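Local coordinates for 2S Albumin protein (Dolichos, PDB 6IX1) that probably serves as a seed storage albumin built on the hemopexin fold, its precise biochemical role being unsettled, at residues L109-S120 and L132-I141; F122-Y131 and I194-N202. All coordinates share one frame; numbering follows the deposited sequence.

Interaction 1 of 2, residues L109-S120 and L132-I141; sequences LKNTVFEDGIDS and LFKGNKYGRI. With SO4 (sulfate ion), chain E.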
loop_
_atom_site.group_PDB
_atom_site.type_symbol
_atom_site.label_atom_id
_atom_site.label_comp_id
_atom_site.label_asym_id
_atom_site.label_seq_id
_atom_site.Cartn_x
_atom_site.Cartn_y
_atom_site.Cartn_z
ATOM N N LEU A 109 -3.696 -6.449 -16.956
ATOM C CA LEU A 109 -2.810 -7.242 -16.071
ATOM C C LEU A 109 -3.004 -8.750 -16.292
ATOM O O LEU A 109 -2.235 -9.515 -15.730
ATOM C CB LEU A 109 -3.037 -6.854 -14.577
ATOM C CG LEU A 109 -2.775 -5.393 -14.211
ATOM C CD1 LEU A 109 -2.923 -5.205 -12.685
ATOM C CD2 LEU A 109 -1.459 -4.933 -14.684
ATOM N N LYS A 110 -4.033 -9.142 -17.027
ATOM C CA LYS A 110 -4.185 -10.579 -17.300
ATOM C C LYS A 110 -2.919 -11.091 -17.979
ATOM O O LYS A 110 -2.315 -10.370 -18.827
ATOM C CB LYS A 110 -5.379 -10.834 -18.219
ATOM C CG LYS A 110 -5.776 -12.296 -18.359
ATOM C CD LYS A 110 -6.782 -12.533 -19.490
ATOM C CE LYS A 110 -7.121 -14.016 -19.516
ATOM N NZ LYS A 110 -7.926 -14.415 -20.687
ATOM N N ASN A 111 -2.474 -12.270 -17.584
ATOM C CA ASN A 111 -1.280 -12.914 -18.134
ATOM C C ASN A 111 0.022 -12.290 -17.702
ATOM O O ASN A 111 1.042 -12.830 -18.146
ATOM C CB ASN A 111 -1.369 -13.071 -19.642
ATOM C CG ASN A 111 -2.619 -13.811 -20.077
ATOM O OD1 ASN A 111 -3.000 -14.809 -19.471
ATOM N ND2 ASN A 111 -3.305 -13.256 -21.057
ATOM N N THR A 112 -0.032 -11.240 -16.913
ATOM C CA THR A 112 1.175 -10.586 -16.397
ATOM C C THR A 112 1.595 -11.141 -15.036
ATOM O O THR A 112 0.840 -11.853 -14.390
ATOM C CB THR A 112 1.090 -9.064 -16.334
ATOM O OG1 THR A 112 0.345 -8.710 -15.162
ATOM C CG2 THR A 112 0.591 -8.467 -17.601
ATOM N N VAL A 113 2.752 -10.695 -14.544
ATOM C CA VAL A 113 3.211 -11.097 -13.182
ATOM C C VAL A 113 2.224 -10.668 -12.069
ATOM O O VAL A 113 2.273 -11.274 -10.956
ATOM C CB VAL A 113 4.592 -10.534 -12.869
ATOM C CG1 VAL A 113 5.640 -11.166 -13.784
ATOM C CG2 VAL A 113 4.602 -9.011 -12.843
ATOM N N PHE A 114 1.326 -9.770 -12.331
ATOM C CA PHE A 114 0.414 -9.244 -11.314
ATOM C C PHE A 114 -0.856 -10.072 -11.217
ATOM O O PHE A 114 -1.609 -9.893 -10.244
ATOM C CB PHE A 114 0.042 -7.801 -11.635
ATOM C CG PHE A 114 1.196 -6.838 -11.516
ATOM C CD1 PHE A 114 1.889 -6.620 -10.360
ATOM C CD2 PHE A 114 1.708 -6.259 -12.663
ATOM C CE1 PHE A 114 2.992 -5.794 -10.319
ATOM C CE2 PHE A 114 2.786 -5.415 -12.627
ATOM C CZ PHE A 114 3.411 -5.186 -11.471
ATOM N N GLU A 115 -1.152 -10.930 -12.179
ATOM C CA GLU A 115 -2.516 -11.525 -12.199
ATOM C C GLU A 115 -2.800 -12.414 -10.967
ATOM O O GLU A 115 -3.928 -12.493 -10.572
ATOM C CB GLU A 115 -2.750 -12.300 -13.472
ATOM C CG GLU A 115 -2.070 -13.603 -13.646
ATOM C CD GLU A 115 -2.550 -14.383 -14.886
ATOM O OE1 GLU A 115 -3.561 -13.916 -15.583
ATOM O OE2 GLU A 115 -1.912 -15.397 -15.155
ATOM N N ASP A 116 -1.804 -13.062 -10.389
ATOM C CA ASP A 116 -2.057 -13.976 -9.253
ATOM C C ASP A 116 -1.903 -13.275 -7.904
ATOM O O ASP A 116 -2.119 -13.910 -6.883
ATOM C CB ASP A 116 -1.106 -15.186 -9.291
ATOM C CG ASP A 116 -1.238 -16.057 -10.516
ATOM O OD1 ASP A 116 -2.363 -16.264 -10.874
ATOM O OD2 ASP A 116 -0.200 -16.525 -11.025
ATOM N N GLY A 117 -1.514 -12.010 -7.915
ATOM C CA GLY A 117 -1.294 -11.252 -6.676
ATOM C C GLY A 117 -0.393 -10.103 -6.941
ATOM O O GLY A 117 0.467 -10.157 -7.781
ATOM N N ILE A 118 -0.546 -9.090 -6.096
ATOM C CA ILE A 118 0.347 -7.921 -6.075
ATOM C C ILE A 118 0.976 -7.842 -4.698
ATOM O O ILE A 118 0.214 -7.969 -3.706
ATOM C CB ILE A 118 -0.429 -6.650 -6.530
ATOM C CG1 ILE A 118 -1.191 -6.911 -7.848
ATOM C CG2 ILE A 118 0.529 -5.473 -6.624
ATOM C CD1 ILE A 118 -1.863 -5.754 -8.410
ATOM N N ASP A 119 2.278 -7.555 -4.621
ATOM C CA ASP A 119 2.871 -7.455 -3.274
ATOM C C ASP A 119 2.559 -6.110 -2.643
ATOM O O ASP A 119 2.298 -6.104 -1.417
ATOM C CB ASP A 119 4.389 -7.591 -3.361
ATOM C CG ASP A 119 4.923 -8.977 -3.724
ATOM O OD1 ASP A 119 4.132 -9.961 -3.612
ATOM O OD2 ASP A 119 6.069 -9.072 -4.166
ATOM N N SER A 120 2.663 -5.045 -3.388
ATOM C CA SER A 120 2.571 -3.726 -2.776
ATOM C C SER A 120 2.217 -2.709 -3.833
ATOM O O SER A 120 2.395 -3.024 -5.038
ATOM C CB SER A 120 3.875 -3.307 -2.107
ATOM O OG SER A 120 3.706 -2.306 -1.162
ATOM N N LEU A 132 2.809 -0.532 -8.854
ATOM C CA LEU A 132 2.521 -1.929 -8.530
ATOM C C LEU A 132 3.843 -2.724 -8.440
ATOM O O LEU A 132 4.637 -2.622 -9.376
ATOM C CB LEU A 132 1.588 -2.571 -9.574
ATOM C CG LEU A 132 0.282 -1.840 -9.873
ATOM C CD1 LEU A 132 -0.443 -2.628 -10.900
ATOM C CD2 LEU A 132 -0.647 -1.676 -8.679
ATOM N N PHE A 133 3.992 -3.517 -7.377
ATOM C CA PHE A 133 5.230 -4.251 -7.144
ATOM C C PHE A 133 4.898 -5.725 -7.003
ATOM O O PHE A 133 3.919 -6.069 -6.325
ATOM C CB PHE A 133 5.908 -3.801 -5.851
ATOM C CG PHE A 133 6.322 -2.362 -5.927
ATOM C CD1 PHE A 133 7.534 -2.042 -6.512
ATOM C CD2 PHE A 133 5.511 -1.299 -5.465
ATOM C CE1 PHE A 133 7.940 -0.718 -6.673
ATOM C CE2 PHE A 133 5.934 0.006 -5.607
ATOM C CZ PHE A 133 7.155 0.297 -6.153
ATOM N N LYS A 134 5.707 -6.580 -7.645
ATOM C CA LYS A 134 5.549 -8.040 -7.517
ATOM C C LYS A 134 6.926 -8.662 -7.634
ATOM O O LYS A 134 7.598 -8.487 -8.701
ATOM C CB LYS A 134 4.656 -8.659 -8.610
ATOM C CG LYS A 134 4.476 -10.153 -8.536
ATOM C CD LYS A 134 3.884 -10.671 -7.249
ATOM C CE LYS A 134 3.491 -12.111 -7.365
ATOM N NZ LYS A 134 2.359 -12.202 -8.268
ATOM N N GLY A 135 7.398 -9.370 -6.604
ATOM C CA GLY A 135 8.814 -9.770 -6.609
ATOM C C GLY A 135 9.709 -8.598 -6.852
ATOM O O GLY A 135 9.479 -7.519 -6.320
ATOM N N ASN A 136 10.729 -8.765 -7.670
ATOM C CA ASN A 136 11.678 -7.681 -7.979
ATOM C C ASN A 136 11.255 -6.861 -9.183
ATOM O O ASN A 136 12.053 -6.074 -9.700
ATOM C CB ASN A 136 13.065 -8.223 -8.149
ATOM C CG ASN A 136 13.351 -8.916 -9.469
ATOM O OD1 ASN A 136 12.417 -9.367 -10.106
ATOM N ND2 ASN A 136 14.650 -8.993 -9.784
ATOM N N LYS A 137 9.992 -6.948 -9.530
ATOM C CA LYS A 137 9.429 -6.300 -10.692
ATOM C C LYS A 137 8.404 -5.212 -10.261
ATOM O O LYS A 137 7.816 -5.276 -9.182
ATOM C CB LYS A 137 8.746 -7.288 -11.613
ATOM C CG LYS A 137 9.599 -8.414 -12.177
ATOM C CD LYS A 137 10.592 -7.997 -13.192
ATOM C CE LYS A 137 11.459 -9.146 -13.700
ATOM N NZ LYS A 137 12.700 -9.326 -12.881
ATOM N N TYR A 138 8.210 -4.226 -11.139
ATOM C CA TYR A 138 7.218 -3.214 -10.891
ATOM C C TYR A 138 6.662 -2.648 -12.187
ATOM O O TYR A 138 7.380 -2.613 -13.234
ATOM C CB TYR A 138 7.784 -2.092 -10.018
ATOM C CG TYR A 138 8.321 -0.901 -10.741
ATOM C CD1 TYR A 138 9.543 -0.973 -11.387
ATOM C CD2 TYR A 138 7.572 0.232 -10.907
ATOM C CE1 TYR A 138 10.054 0.114 -12.079
ATOM C CE2 TYR A 138 8.054 1.324 -11.560
ATOM C CZ TYR A 138 9.288 1.251 -12.166
ATOM O OH TYR A 138 9.861 2.284 -12.830
ATOM N N GLY A 139 5.461 -2.152 -12.134
ATOM C CA GLY A 139 4.881 -1.338 -13.173
ATOM C C GLY A 139 4.010 -0.281 -12.652
ATOM O O GLY A 139 4.024 0.003 -11.408
ATOM N N ARG A 140 3.325 0.413 -13.517
ATOM C CA ARG A 140 2.409 1.479 -13.147
ATOM C C ARG A 140 1.094 1.323 -13.867
ATOM O O ARG A 140 1.114 1.094 -15.092
ATOM C CB ARG A 140 2.961 2.838 -13.535
ATOM C CG ARG A 140 4.400 3.188 -13.247
ATOM C CD ARG A 140 4.880 3.970 -14.420
ATOM N NE ARG A 140 6.275 3.803 -14.644
ATOM C CZ ARG A 140 6.855 3.107 -15.602
ATOM N NH1 ARG A 140 8.149 3.236 -15.690
ATOM N NH2 ARG A 140 6.203 2.490 -16.564
ATOM N N ILE A 141 0.017 1.501 -13.131
ATOM C CA ILE A 141 -1.326 1.527 -13.732
ATOM C C ILE A 141 -1.917 2.914 -13.529
ATOM O O ILE A 141 -1.774 3.469 -12.456
ATOM C CB ILE A 141 -2.160 0.359 -13.231
ATOM C CG1 ILE A 141 -3.394 0.121 -14.085
ATOM C CG2 ILE A 141 -2.471 0.552 -11.767
ATOM C CD1 ILE A 141 -3.831 -1.285 -14.094
HETATM S S SO4 E . 8.698 5.850 -12.709
HETATM O O1 SO4 E . 7.363 6.553 -12.851
HETATM O O2 SO4 E . 8.939 6.303 -11.337
HETATM O O3 SO4 E . 9.452 6.482 -13.665
HETATM O O4 SO4 E . 8.431 4.482 -12.927
HETATM O O HOH W 1 7.561 -6.578 -4.485
#

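Interaction 2 of 2, residues F122-Y131 and I194-N202; sequences FRSTKGKEVY and IKFTPGATN. With SO4 (sulfate ion), chain E.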
loop_
_atom_site.group_PDB
_atom_site.type_symbol
_atom_site.label_atom_id
_atom_site.label_comp_id
_atom_site.label_asym_id
_atom_site.label_seq_id
_atom_site.Cartn_x
_atom_site.Cartn_y
_atom_site.Cartn_z
ATOM N N PHE A 122 1.574 1.942 -4.390
ATOM C CA PHE A 122 1.377 3.250 -3.756
ATOM C C PHE A 122 0.998 4.234 -4.810
ATOM O O PHE A 122 1.345 4.023 -5.992
ATOM C CB PHE A 122 2.558 3.744 -2.929
ATOM C CG PHE A 122 3.832 4.111 -3.629
ATOM C CD1 PHE A 122 4.032 5.339 -4.158
ATOM C CD2 PHE A 122 4.860 3.189 -3.766
ATOM C CE1 PHE A 122 5.233 5.659 -4.735
ATOM C CE2 PHE A 122 6.088 3.492 -4.291
ATOM C CZ PHE A 122 6.224 4.732 -4.834
ATOM N N ARG A 123 0.301 5.277 -4.431
ATOM C CA ARG A 123 -0.189 6.307 -5.338
ATOM C C ARG A 123 0.895 7.272 -5.760
ATOM O O ARG A 123 1.615 7.832 -4.930
ATOM C CB ARG A 123 -1.312 7.020 -4.593
ATOM C CG ARG A 123 -2.048 8.119 -5.372
ATOM C CD ARG A 123 -2.851 7.607 -6.510
ATOM N NE ARG A 123 -3.757 8.587 -7.020
ATOM C CZ ARG A 123 -3.513 9.511 -7.970
ATOM N NH1 ARG A 123 -2.362 9.474 -8.638
ATOM N NH2 ARG A 123 -4.413 10.365 -8.370
ATOM N N SER A 124 1.027 7.441 -7.066
ATOM C CA SER A 124 2.034 8.340 -7.619
ATOM C C SER A 124 1.534 9.771 -7.542
ATOM O O SER A 124 0.323 10.077 -7.484
ATOM C CB SER A 124 2.341 7.949 -9.053
ATOM O OG SER A 124 3.345 8.766 -9.635
ATOM N N THR A 125 2.408 10.742 -7.665
ATOM C CA THR A 125 2.036 12.097 -7.966
ATOM C C THR A 125 1.762 12.279 -9.472
ATOM O O THR A 125 1.254 13.328 -9.780
ATOM C CB THR A 125 3.179 13.038 -7.579
ATOM O OG1 THR A 125 4.356 12.593 -8.240
ATOM C CG2 THR A 125 3.437 13.115 -6.077
ATOM N N LYS A 126 2.160 11.347 -10.331
ATOM C CA LYS A 126 1.989 11.520 -11.816
ATOM C C LYS A 126 0.537 11.088 -12.183
ATOM O O LYS A 126 0.236 9.882 -12.203
ATOM C CB LYS A 126 3.040 10.722 -12.593
ATOM C CG LYS A 126 3.067 10.985 -14.102
ATOM C CD LYS A 126 4.303 10.573 -14.833
ATOM C CE LYS A 126 4.575 9.047 -14.830
ATOM N NZ LYS A 126 5.772 8.600 -15.636
ATOM N N GLY A 127 -0.285 12.040 -12.587
ATOM C CA GLY A 127 -1.634 11.799 -13.055
ATOM C C GLY A 127 -2.402 10.933 -12.081
ATOM O O GLY A 127 -2.452 11.208 -10.848
ATOM N N LYS A 128 -3.058 9.875 -12.596
ATOM C CA LYS A 128 -3.802 8.843 -11.852
ATOM C C LYS A 128 -2.971 7.549 -11.726
ATOM O O LYS A 128 -3.547 6.509 -11.572
ATOM C CB LYS A 128 -5.188 8.630 -12.413
ATOM C CG LYS A 128 -5.948 9.954 -12.390
ATOM C CD LYS A 128 -7.350 10.000 -11.998
ATOM C CE LYS A 128 -7.773 11.430 -11.683
ATOM N NZ LYS A 128 -7.362 12.410 -12.723
ATOM N N GLU A 129 -1.645 7.677 -11.746
ATOM C CA GLU A 129 -0.823 6.491 -11.704
ATOM C C GLU A 129 -0.634 5.951 -10.282
ATOM O O GLU A 129 -0.644 6.680 -9.290
ATOM C CB GLU A 129 0.528 6.712 -12.308
ATOM C CG GLU A 129 0.421 6.840 -13.822
ATOM C CD GLU A 129 1.739 7.093 -14.536
ATOM O OE1 GLU A 129 2.771 6.728 -13.924
ATOM O OE2 GLU A 129 1.679 7.659 -15.636
ATOM N N VAL A 130 -0.489 4.653 -10.247
ATOM C CA VAL A 130 -0.235 3.829 -9.066
ATOM C C VAL A 130 0.895 2.880 -9.386
ATOM O O VAL A 130 0.852 2.168 -10.434
ATOM C CB VAL A 130 -1.477 3.042 -8.689
ATOM C CG1 VAL A 130 -1.197 2.128 -7.535
ATOM C CG2 VAL A 130 -2.646 3.954 -8.388
ATOM N N TYR A 131 1.917 2.837 -8.556
ATOM C CA TYR A 131 3.024 1.873 -8.642
ATOM C C TYR A 131 2.544 0.545 -8.125
ATOM O O TYR A 131 1.939 0.475 -7.070
ATOM C CB TYR A 131 4.234 2.309 -7.857
ATOM C CG TYR A 131 4.872 3.541 -8.440
ATOM C CD1 TYR A 131 5.850 3.469 -9.399
ATOM C CD2 TYR A 131 4.598 4.811 -7.973
ATOM C CE1 TYR A 131 6.425 4.554 -9.999
ATOM C CE2 TYR A 131 5.204 5.908 -8.557
ATOM C CZ TYR A 131 6.131 5.807 -9.554
ATOM O OH TYR A 131 6.770 6.903 -9.997
ATOM N N ILE A 194 11.188 7.453 0.989
ATOM C CA ILE A 194 11.802 7.957 -0.250
ATOM C C ILE A 194 11.067 9.225 -0.670
ATOM O O ILE A 194 9.928 9.421 -0.398
ATOM C CB ILE A 194 11.784 6.881 -1.366
ATOM C CG1 ILE A 194 10.368 6.593 -1.844
ATOM C CG2 ILE A 194 12.555 5.655 -0.925
ATOM C CD1 ILE A 194 10.388 5.746 -3.136
ATOM N N LYS A 195 11.776 10.005 -1.472
ATOM C CA LYS A 195 11.234 11.078 -2.312
ATOM C C LYS A 195 11.316 10.510 -3.735
ATOM O O LYS A 195 12.386 10.267 -4.206
ATOM C CB LYS A 195 12.033 12.364 -2.193
ATOM C CG LYS A 195 11.516 13.556 -2.925
ATOM C CD LYS A 195 12.358 14.787 -2.624
ATOM C CE LYS A 195 11.720 16.026 -3.217
ATOM N NZ LYS A 195 12.645 17.160 -3.412
ATOM N N PHE A 196 10.181 10.303 -4.360
ATOM C CA PHE A 196 10.142 9.662 -5.672
ATOM C C PHE A 196 9.877 10.683 -6.744
ATOM O O PHE A 196 9.217 11.691 -6.509
ATOM C CB PHE A 196 9.186 8.467 -5.734
ATOM C CG PHE A 196 7.718 8.779 -5.619
ATOM C CD1 PHE A 196 7.105 8.979 -4.375
ATOM C CD2 PHE A 196 6.944 8.969 -6.718
ATOM C CE1 PHE A 196 5.760 9.331 -4.266
ATOM C CE2 PHE A 196 5.619 9.269 -6.611
ATOM C CZ PHE A 196 5.023 9.508 -5.396
ATOM N N THR A 197 10.364 10.346 -7.945
ATOM C CA THR A 197 10.384 11.258 -9.106
ATOM C C THR A 197 9.832 10.531 -10.328
ATOM O O THR A 197 10.584 9.903 -11.101
ATOM C CB THR A 197 11.776 11.807 -9.370
ATOM O OG1 THR A 197 12.682 10.744 -9.660
ATOM C CG2 THR A 197 12.281 12.644 -8.227
ATOM N N PRO A 198 8.510 10.613 -10.614
ATOM C CA PRO A 198 7.964 9.872 -11.749
ATOM C C PRO A 198 8.634 10.313 -13.058
ATOM O O PRO A 198 8.829 11.489 -13.322
ATOM C CB PRO A 198 6.488 10.173 -11.719
ATOM C CG PRO A 198 6.287 10.357 -10.243
ATOM C CD PRO A 198 7.454 11.210 -9.785
ATOM N N GLY A 199 9.022 9.335 -13.862
ATOM C CA GLY A 199 9.660 9.522 -15.162
ATOM C C GLY A 199 11.144 9.806 -15.090
ATOM O O GLY A 199 11.723 9.999 -16.151
ATOM N N ALA A 200 11.737 9.800 -13.909
ATOM C CA ALA A 200 13.173 10.096 -13.705
ATOM C C ALA A 200 13.742 9.104 -12.757
ATOM O O ALA A 200 13.026 8.525 -11.973
ATOM C CB ALA A 200 13.393 11.501 -13.155
ATOM N N THR A 201 15.052 8.937 -12.753
ATOM C CA THR A 201 15.766 8.208 -11.672
ATOM C C THR A 201 16.429 9.215 -10.756
ATOM O O THR A 201 17.541 9.023 -10.327
ATOM C CB THR A 201 16.738 7.189 -12.284
ATOM O OG1 THR A 201 17.635 7.868 -13.118
ATOM C CG2 THR A 201 16.065 6.121 -13.084
ATOM N N ASN A 202 15.639 10.205 -10.321
ATOM C CA ASN A 202 16.114 11.277 -9.410
ATOM C C ASN A 202 15.602 11.003 -7.987
ATOM O O ASN A 202 15.728 11.923 -7.195
ATOM C CB ASN A 202 15.708 12.650 -9.925
ATOM C CG ASN A 202 16.352 13.025 -11.225
ATOM O OD1 ASN A 202 17.468 12.601 -11.494
ATOM N ND2 ASN A 202 15.628 13.787 -12.019
HETATM S S SO4 E . 8.698 5.850 -12.709
HETATM O O1 SO4 E . 7.363 6.553 -12.851
HETATM O O2 SO4 E . 8.939 6.303 -11.337
HETATM O O3 SO4 E . 9.452 6.482 -13.665
HETATM O O4 SO4 E . 8.431 4.482 -12.927
#

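Interaction 1 of 2, residues L109-S120 and L132-I141
The ring of Phe-114 is wedged against Leu-132, whose CB sits over one face, 4.0 Å from the ring centroid, in a CH-pi contact. Val-113 folds back over the opposite face of the ring, its CG2 above the ring centre. At the edge the ring meets backbone: CZ is 3.7 Å from the N of Gly-139, where strands 129-134 and 137-142 pair. Beyond the ring, Leu-109 and Leu-132 meet tip to tip through their CD1 atoms (4.0 Å), with the CD1 of Ile-118 close to the same Leu-132 methyl. Leu-109 CG also packs on Ile-141 CD1, while Leu-109 and Ile-118 both touch Ile-102 of helix 102-105. Such packing seats the connection between two blades of the four-bladed hemopexin propeller on the hairpin of the next blade, just before the chain enters strand 120-123. Strand pairing starts with a classic beta bulge: Asp-119 and Ser-120 both face Phe-133, whose O takes a bond from Asp-119 N (2.8 Å) and a weak one from Ser-120 N. Lys-134 leaves with CG anti to its N (chi1 179°), runs its CB past Phe-114 and bends at chi2 and chi4. Its NZ thereby reaches Val-113 O and Gly-117 O, both at 2.8 Å, the first nearly head-on with a C=O...NZ angle of 170°. A leucine in its place would probably leave these two carbonyls without their shared donor and the turns of the loop less firmly tied to the hairpin. Next to it, Asp-119 OD2 accepts from Gly-135 N (2.8 Å), which comes from above the carboxylate plane, and a water lies between OD2 and Gly-135 O.

Interaction 2 of 2, residues F122-Y131 and I194-N202
Phe-196 offers one ring face to two aromatic edges. Phe-122 comes edge-to-face, its CE1 3.7 Å above the ring plane and over the centre, with the two planes at 69°. Tyr-131 meets the same face in an offset edge-to-face pair, its ring almost perpendicular at 84° and its CE2 3.9 Å from Phe-196 CE2. The edge of Phe-196 runs into backbone and hydroxyl: Thr-125 N lies in the ring plane, 3.7 Å from CZ, and Ser-124 OG is beside CE2. Phe-122 in turn carries Tyr-131 CD2 over one of its own faces, toward the rim, which closes the three rings into an aromatic cluster. With CG between the backbone N and the carbonyl carbon (chi1 68°), Phe-196 is swung across toward the hairpin.

Pro-198 extends the contact outward. Its CG lies 3.4 Å from Ser-124 OG and also touches the hydroxyls of Thr-125 and Tyr-131, while its CB packs on Lys-126 CB at 3.6 Å. Ser-124 OG is fixed by a straight bond from Lys-126 N, an ST turn. The two segments share no direct hydrogen bond; a sulfate, probably from the crystallisation liquor, joins them instead. Tyr-131 OH is 2.6 Å from its O2, with O1 also near enough to compete for the proton, and Gly-199 N donates to O3 at 2.9 Å from within a type II turn.

Arg-123 turns away and braces the hairpin end by donating from NH1 to Gly-127 O. Phe-122 and Phe-196 both rest on Ala-183 of strand 182-187, so the cluster fills the seam where strands 120-123 and 129-134 of one propeller blade meet the next blade, formed by strands 173-176, 182-187, 190-195 and 204-211.

In the fold
Interactions 1 and 2 have centres about 16 Å apart and share strand 129-134: 109-120 packs on its far end and on strand 137-142, the second arm of the same hairpin, while 194-202 comes from the next blade. Phe-133 CE2 and Phe-122 CE2 touch at 3.7 Å. A probable hydrogen bond of 2.8 Å joins Ile-141 O to Val-130 N between neighbouring strands. Tyr-138 CE2 packs 3.8 Å from Tyr-131 CD1. Both contacts reach the sulfate: Arg-140 NE (2.8 Å) and Tyr-138 OH (2.6 Å) donate to its O4, complementing Tyr-131 and Gly-199 of interaction 2. The anion thus bridges two neighbouring blades.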